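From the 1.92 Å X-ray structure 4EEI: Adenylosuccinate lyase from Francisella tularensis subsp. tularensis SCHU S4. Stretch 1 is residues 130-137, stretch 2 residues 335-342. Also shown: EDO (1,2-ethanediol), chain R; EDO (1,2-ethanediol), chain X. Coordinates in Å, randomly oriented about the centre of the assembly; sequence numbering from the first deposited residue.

Stretch 1, residues 130-137: ETKEIITM
Stretch 2, residues 335-342: VVQRDIIE

Contacts between segments distant in sequence often combine an apolar centre with a charged network whose side chains reach across the gap, and adenylosuccinate lyase from Francisella tularensis offers a compact example. Residues 130-137 leave a helix, pass through a type I turn from Thr-131 to Ile-134, closed by Ile-134 N to Thr-131 O at 3.1 Å, and enter a strand at Ile-135 (phi/psi -97/133). In residues 335-342 the order is reversed: a short strand passes through Gln-337, at the N-cap position, into a helix beginning at Arg-338. Strand 135-137 and helix 338-342 approach to 7.6 Å, their N-to-C directions 54° apart. CA atoms pair Thr-131 with Val-336 (8.3 Å), Ile-134 with Arg-338 (6.9 Å), Ile-135 with Glu-342 (5.7 Å) and Thr-136 with Ile-341 (5.6 Å); together the stretches bury 428 Å².

Ile-134 is the apolar centre. Its m,t rotamer places CD1 4.2 Å from CG1 of Val-336 (chi1 t), while its CG2 lies 3.7 Å from CG2 of Ile-341. The latter residue, m,t and with its CA-to-CB bond pointing toward the other stretch, also brings CG2 to 3.5 Å from CB of Thr-136 and 3.3 Å from O of Ile-135. That carbonyl is buried without a polar partner in the model, so the close methyl offers packing but no hydrogen bond.

Arg-338 reaches the turn by extension: CA-CB points sideways, but chi1 to chi3 are all t (179°, 175°, -168°) and chi4 is 162°. Glu-133, p at chi1 and t at chi2, with chi3 -81°, meets the guanidinium at its edge. The resulting salt bridge has a very short hydrogen bond from Arg-338 NH1 to Glu-133 OE1, 2.4 Å, and a weak one from NH2 to the same oxygen, 2.9 Å at 122°. Over one guanidinium face sits Ile-134, whose CG1 is 3.9 Å from Arg-338 NE.

One helical turn on, Glu-342 (m,t, chi3 -48°) links charge to backbone. Its OE1 accepts from Arg-338 NE at 3.0 Å, a salt bridge within the helix, while OE2 accepts from the backbone N of Ile-135 at 3.1 Å and a nearly straight 165°. Water 1 joins this network, donating to Glu-342 OE2 and Glu-133 O, each 2.7 Å from its oxygen, and accepting from Arg-338 NH2 at 2.9 Å. Farther along, water 2 bridges the backbones, accepting from Met-137 N at 3.2 Å and donating to Ile-341 O at 2.8 Å.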

# COMPACT_ATOMS: atom_id res chain seq x y z
N GLU B 130 -2.82 34.51 14.92
CA GLU B 130 -1.64 35.26 15.34
C GLU B 130 -0.87 35.79 14.13
O GLU B 130 -0.26 36.86 14.19
CB GLU B 130 -0.77 34.32 16.19
CG GLU B 130 0.63 34.75 16.51
CD GLU B 130 1.36 33.68 17.33
OE1 GLU B 130 2.49 33.30 16.96
OE2 GLU B 130 0.78 33.22 18.34
N THR B 131 -0.92 35.05 13.02
CA THR B 131 -0.15 35.39 11.82
C THR B 131 -1.02 35.83 10.63
O THR B 131 -0.51 36.01 9.52
CB THR B 131 0.71 34.20 11.37
OG1 THR B 131 -0.13 33.08 11.06
CG2 THR B 131 1.71 33.81 12.46
N LYS B 132 -2.31 36.02 10.87
CA LYS B 132 -3.26 36.40 9.81
C LYS B 132 -2.84 37.69 9.10
O LYS B 132 -3.06 37.85 7.89
CB LYS B 132 -4.66 36.55 10.43
CG LYS B 132 -5.75 37.14 9.52
CD LYS B 132 -7.13 37.01 10.20
CE LYS B 132 -8.27 37.63 9.38
NZ LYS B 132 -8.26 39.11 9.46
N GLU B 133 -2.22 38.59 9.85
CA GLU B 133 -1.82 39.93 9.39
C GLU B 133 -0.53 39.95 8.57
O GLU B 133 -0.22 40.95 7.91
CB GLU B 133 -1.59 40.83 10.61
CG GLU B 133 -0.51 40.30 11.55
CD GLU B 133 -0.14 41.28 12.65
OE1 GLU B 133 0.66 42.21 12.39
OE2 GLU B 133 -0.64 41.12 13.79
N ILE B 134 0.24 38.87 8.63
CA ILE B 134 1.56 38.85 8.01
C ILE B 134 1.43 38.54 6.53
O ILE B 134 0.72 37.62 6.14
CB ILE B 134 2.45 37.80 8.69
CG1 ILE B 134 2.59 38.13 10.18
CG2 ILE B 134 3.81 37.72 8.02
CD1 ILE B 134 3.41 37.11 10.97
N ILE B 135 2.12 39.31 5.69
CA ILE B 135 2.07 39.04 4.25
C ILE B 135 3.29 38.22 3.83
O ILE B 135 4.43 38.51 4.23
CB ILE B 135 1.92 40.35 3.42
CG1 ILE B 135 1.68 40.03 1.95
CG2 ILE B 135 3.12 41.26 3.59
CD1 ILE B 135 1.05 41.20 1.19
N THR B 136 3.05 37.16 3.06
CA THR B 136 4.11 36.25 2.63
C THR B 136 3.98 35.99 1.14
O THR B 136 2.94 36.29 0.54
CB THR B 136 4.04 34.92 3.39
OG1 THR B 136 5.20 34.12 3.09
CG2 THR B 136 2.78 34.15 3.00
N MET B 137 5.03 35.44 0.52
CA MET B 137 4.94 35.03 -0.88
C MET B 137 4.32 33.64 -0.99
O MET B 137 4.85 32.66 -0.45
CB MET B 137 6.32 35.02 -1.55
CG MET B 137 6.90 36.39 -1.82
SD MET B 137 5.77 37.42 -2.77
CE MET B 137 5.48 36.36 -4.18
N VAL B 335 8.66 29.33 15.97
CA VAL B 335 8.99 30.76 15.93
C VAL B 335 8.80 31.26 14.51
O VAL B 335 9.42 30.74 13.58
CB VAL B 335 10.43 31.03 16.42
CG1 VAL B 335 10.77 32.52 16.27
CG2 VAL B 335 10.58 30.60 17.89
N VAL B 336 7.91 32.23 14.33
CA VAL B 336 7.63 32.79 13.01
C VAL B 336 8.46 34.06 12.81
O VAL B 336 8.42 34.99 13.63
CB VAL B 336 6.12 33.07 12.84
CG1 VAL B 336 5.84 33.69 11.49
CG2 VAL B 336 5.31 31.77 12.99
N GLN B 337 9.26 34.10 11.74
CA GLN B 337 10.20 35.22 11.58
C GLN B 337 9.63 36.28 10.64
O GLN B 337 9.90 36.29 9.44
CB GLN B 337 11.58 34.74 11.13
CG GLN B 337 12.17 33.69 12.05
CD GLN B 337 13.66 33.54 11.88
OE1 GLN B 337 14.43 33.98 12.72
NE2 GLN B 337 14.08 32.91 10.79
N ARG B 338 8.83 37.17 11.23
CA ARG B 338 8.02 38.09 10.45
C ARG B 338 8.80 38.97 9.48
O ARG B 338 8.40 39.14 8.33
CB ARG B 338 7.19 38.97 11.36
CG ARG B 338 6.36 39.96 10.58
CD ARG B 338 5.44 40.76 11.46
NE ARG B 338 4.47 41.47 10.64
CZ ARG B 338 3.34 41.97 11.09
NH1 ARG B 338 3.02 41.85 12.37
NH2 ARG B 338 2.52 42.60 10.26
N ASP B 339 9.90 39.56 9.94
CA ASP B 339 10.66 40.46 9.08
C ASP B 339 11.26 39.75 7.87
O ASP B 339 11.29 40.30 6.78
CB ASP B 339 11.71 41.22 9.88
CG ASP B 339 11.10 42.27 10.79
OD1 ASP B 339 9.99 42.77 10.48
OD2 ASP B 339 11.73 42.59 11.82
N ILE B 340 11.73 38.51 8.06
CA ILE B 340 12.22 37.72 6.93
C ILE B 340 11.10 37.44 5.94
O ILE B 340 11.28 37.56 4.73
CB ILE B 340 12.84 36.39 7.40
CG1 ILE B 340 14.20 36.64 8.07
CG2 ILE B 340 12.99 35.40 6.23
CD1 ILE B 340 14.71 35.46 8.86
N ILE B 341 9.94 37.07 6.47
CA ILE B 341 8.78 36.74 5.65
C ILE B 341 8.34 37.92 4.81
O ILE B 341 8.15 37.79 3.60
CB ILE B 341 7.61 36.31 6.54
CG1 ILE B 341 7.90 34.95 7.18
CG2 ILE B 341 6.33 36.22 5.75
CD1 ILE B 341 6.97 34.60 8.32
N GLU B 342 8.19 39.08 5.44
CA GLU B 342 7.65 40.24 4.75
C GLU B 342 8.69 40.94 3.87
O GLU B 342 8.35 41.56 2.86
CB GLU B 342 7.02 41.20 5.76
CG GLU B 342 5.89 40.54 6.56
CD GLU B 342 5.02 41.53 7.34
OE1 GLU B 342 5.57 42.40 8.05
OE2 GLU B 342 3.78 41.42 7.25
C1 EDO R . 12.01 38.14 12.63
O1 EDO R . 12.43 38.37 11.28
C2 EDO R . 10.89 39.10 13.03
O2 EDO R . 10.03 38.48 13.99
C1 EDO X . -5.77 41.28 10.01
O1 EDO X . -4.60 40.92 10.75
C2 EDO X . -5.50 41.08 8.53
O2 EDO X . -6.76 41.03 7.87
O HOH W 1 1.57 43.00 7.53
O HOH W 2 7.66 35.30 2.33